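Local coordinates for CRISPR-associated endonuclease Cas12b (Alicyclobacillus acidoterrestris, PDB 5U31), which is an RNA-guided endonuclease of bacterial antiviral defence that recognises a protospacer adjacent motif and cleaves target DNA with its RuvC domain, at residues D1008-L1013 with Y1040-G1045. The protein carries 3 engineered substitutions. Numbering follows the deposited sequence.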
loop_
_atom_site.group_PDB
_atom_site.type_symbol
_atom_site.label_atom_id
_atom_site.label_comp_id
_atom_site.label_asym_id
_atom_site.label_seq_id
_atom_site.Cartn_x
_atom_site.Cartn_y
_atom_site.Cartn_z
ATOM N N ASP A 1008 -9.474 -44.932 16.396
ATOM C CA ASP A 1008 -9.857 -46.337 16.450
ATOM C C ASP A 1008 -8.803 -47.159 17.177
ATOM O O ASP A 1008 -8.467 -48.274 16.775
ATOM C CB ASP A 1008 -10.101 -46.884 15.047
ATOM C CG ASP A 1008 -11.531 -46.674 14.583
ATOM O OD1 ASP A 1008 -12.228 -47.679 14.322
ATOM O OD2 ASP A 1008 -11.965 -45.505 14.507
ATOM N N GLY A 1009 -8.268 -46.607 18.266
ATOM C CA GLY A 1009 -7.282 -47.285 19.072
ATOM C C GLY A 1009 -5.843 -47.001 18.699
ATOM O O GLY A 1009 -4.945 -47.284 19.502
ATOM N N GLU A 1010 -5.594 -46.452 17.514
ATOM C CA GLU A 1010 -4.244 -46.165 17.059
ATOM C C GLU A 1010 -4.010 -44.661 16.987
ATOM O O GLU A 1010 -4.948 -43.861 16.880
ATOM C CB GLU A 1010 -3.971 -46.805 15.692
ATOM C CG GLU A 1010 -4.810 -46.260 14.547
ATOM C CD GLU A 1010 -4.363 -46.798 13.199
ATOM O OE1 GLU A 1010 -5.206 -47.353 12.461
ATOM O OE2 GLU A 1010 -3.160 -46.673 12.882
ATOM N N LEU A 1011 -2.736 -44.286 17.062
ATOM C CA LEU A 1011 -2.332 -42.892 16.931
ATOM C C LEU A 1011 -2.354 -42.505 15.459
ATOM O O LEU A 1011 -1.674 -43.124 14.635
ATOM C CB LEU A 1011 -0.944 -42.671 17.529
ATOM C CG LEU A 1011 -0.899 -42.324 19.018
ATOM C CD1 LEU A 1011 0.539 -42.133 19.487
ATOM C CD2 LEU A 1011 -1.740 -41.083 19.305
ATOM N N VAL A 1012 -3.142 -41.485 15.131
ATOM C CA VAL A 1012 -3.338 -41.047 13.758
ATOM C C VAL A 1012 -3.315 -39.525 13.730
ATOM O O VAL A 1012 -3.343 -38.859 14.766
ATOM C CB VAL A 1012 -4.657 -41.580 13.164
ATOM C CG1 VAL A 1012 -4.551 -43.068 12.885
ATOM C CG2 VAL A 1012 -5.803 -41.298 14.114
ATOM N N LEU A 1013 -3.262 -38.978 12.522
ATOM C CA LEU A 1013 -3.293 -37.538 12.314
ATOM C C LEU A 1013 -4.719 -37.115 11.994
ATOM O O LEU A 1013 -5.323 -37.622 11.044
ATOM C CB LEU A 1013 -2.343 -37.126 11.191
ATOM C CG LEU A 1013 -0.873 -36.990 11.578
ATOM C CD1 LEU A 1013 -0.130 -36.266 10.481
ATOM C CD2 LEU A 1013 -0.740 -36.239 12.882
ATOM N N TYR A 1040 -1.298 -42.284 5.058
ATOM C CA TYR A 1040 -2.376 -42.854 4.260
ATOM C C TYR A 1040 -3.710 -42.619 4.961
ATOM O O TYR A 1040 -3.778 -42.569 6.191
ATOM C CB TYR A 1040 -2.171 -44.358 4.033
ATOM C CG TYR A 1040 -0.777 -44.725 3.589
ATOM C CD1 TYR A 1040 -0.437 -44.727 2.248
ATOM C CD2 TYR A 1040 0.199 -45.065 4.513
ATOM C CE1 TYR A 1040 0.836 -45.057 1.836
ATOM C CE2 TYR A 1040 1.475 -45.397 4.111
ATOM C CZ TYR A 1040 1.788 -45.392 2.770
ATOM O OH TYR A 1040 3.059 -45.725 2.354
ATOM N N GLU A 1041 -4.774 -42.498 4.169
ATOM C CA GLU A 1041 -6.078 -42.121 4.700
ATOM C C GLU A 1041 -6.838 -43.327 5.242
ATOM O O GLU A 1041 -6.736 -44.440 4.720
ATOM C CB GLU A 1041 -6.928 -41.442 3.622
ATOM C CG GLU A 1041 -6.266 -40.263 2.930
ATOM C CD GLU A 1041 -7.055 -39.777 1.726
ATOM O OE1 GLU A 1041 -7.745 -40.608 1.095
ATOM O OE2 GLU A 1041 -6.995 -38.566 1.415
ATOM N N ARG A 1042 -7.610 -43.086 6.297
ATOM C CA ARG A 1042 -8.584 -44.030 6.835
ATOM C C ARG A 1042 -9.982 -43.424 6.704
ATOM O O ARG A 1042 -10.178 -42.405 6.036
ATOM C CB ARG A 1042 -8.259 -44.392 8.285
ATOM C CG ARG A 1042 -7.250 -45.511 8.426
ATOM C CD ARG A 1042 -7.580 -46.441 9.589
ATOM N NE ARG A 1042 -7.208 -45.901 10.897
ATOM C CZ ARG A 1042 -8.047 -45.283 11.723
ATOM N NH1 ARG A 1042 -7.615 -44.834 12.894
ATOM N NH2 ARG A 1042 -9.316 -45.112 11.382
ATOM N N GLU A 1043 -10.962 -44.053 7.355
ATOM C CA GLU A 1043 -12.364 -43.668 7.202
ATOM C C GLU A 1043 -13.111 -43.772 8.535
ATOM O O GLU A 1043 -14.109 -44.474 8.669
ATOM C CB GLU A 1043 -13.049 -44.531 6.144
ATOM C CG GLU A 1043 -12.550 -44.306 4.731
ATOM C CD GLU A 1043 -13.055 -45.356 3.766
ATOM O OE1 GLU A 1043 -13.749 -46.294 4.212
ATOM O OE2 GLU A 1043 -12.754 -45.246 2.558
ATOM N N ARG A 1044 -12.637 -43.048 9.548
ATOM C CA ARG A 1044 -13.317 -43.056 10.841
ATOM C C ARG A 1044 -13.488 -41.686 11.483
ATOM O O ARG A 1044 -14.290 -41.572 12.417
ATOM C CB ARG A 1044 -12.586 -43.976 11.827
ATOM C CG ARG A 1044 -12.581 -45.441 11.419
ATOM C CD ARG A 1044 -13.986 -46.020 11.383
ATOM N NE ARG A 1044 -14.129 -46.997 10.308
ATOM C CZ ARG A 1044 -13.874 -48.295 10.435
ATOM N NH1 ARG A 1044 -14.030 -49.106 9.397
ATOM N NH2 ARG A 1044 -13.466 -48.783 11.600
ATOM N N GLY A 1045 -12.787 -40.647 11.038
ATOM C CA GLY A 1045 -12.956 -39.315 11.598
ATOM C C GLY A 1045 -12.515 -39.173 13.044
ATOM O O GLY A 1045 -12.279 -38.065 13.529
#
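Glu-1010 and Arg-1042 meet tip to tip in a salt bridge, with NE of Arg-1042 donating to OE1 of Glu-1010 at 2.9 Å. The N-H...O angle of 135° shows a bent bond, and the carboxylate oxygen is approached from well above its plane. NH1 of Arg-1042 lies 3.5 Å from the same OE1, whereas OE2 of Glu-1010 stays 4.8 Å from that NH1, so the bridge is not two-pronged. Glu-1010 reaches across with CG between its backbone N and carbonyl carbon (chi1 65°) and an extended chain beyond, whereas the Arg-1042 chain bends at chi2 and chi3. CG1 of Val-1012 comes obliquely to the guanidinium, 3.5 Å from NH1 of Arg-1042, and Tyr-1032 of strand 1031-1032 touches all three side chains.

A second salt bridge joins Asp-1008 to Arg-1044, whose side chains cross at about a right angle. NH2 of Arg-1044 lies 3.2 Å from OD1 of Asp-1008; the acceptor sits near the guanidinium plane, but the two flat groups are turned 56° apart. Near the other carboxylate oxygen runs the aliphatic base of Arg-1044, while NE of Arg-1044 makes a weak bond to O of Glu-1043.

In the Nuc-II domain, the contact involves strands 1011-1015 and 1038-1041, not neighbours in their antiparallel sheet, and adjoining loops. OD2 of Asp-1008 is near NH2 of Arg-1042, but beyond salt-bridge distance. Even the CA atoms of Asp-1008 and Arg-1044 are 7.4 Å apart, so side chains carry the join, and the acids probably stabilise the arginine charges at this surface.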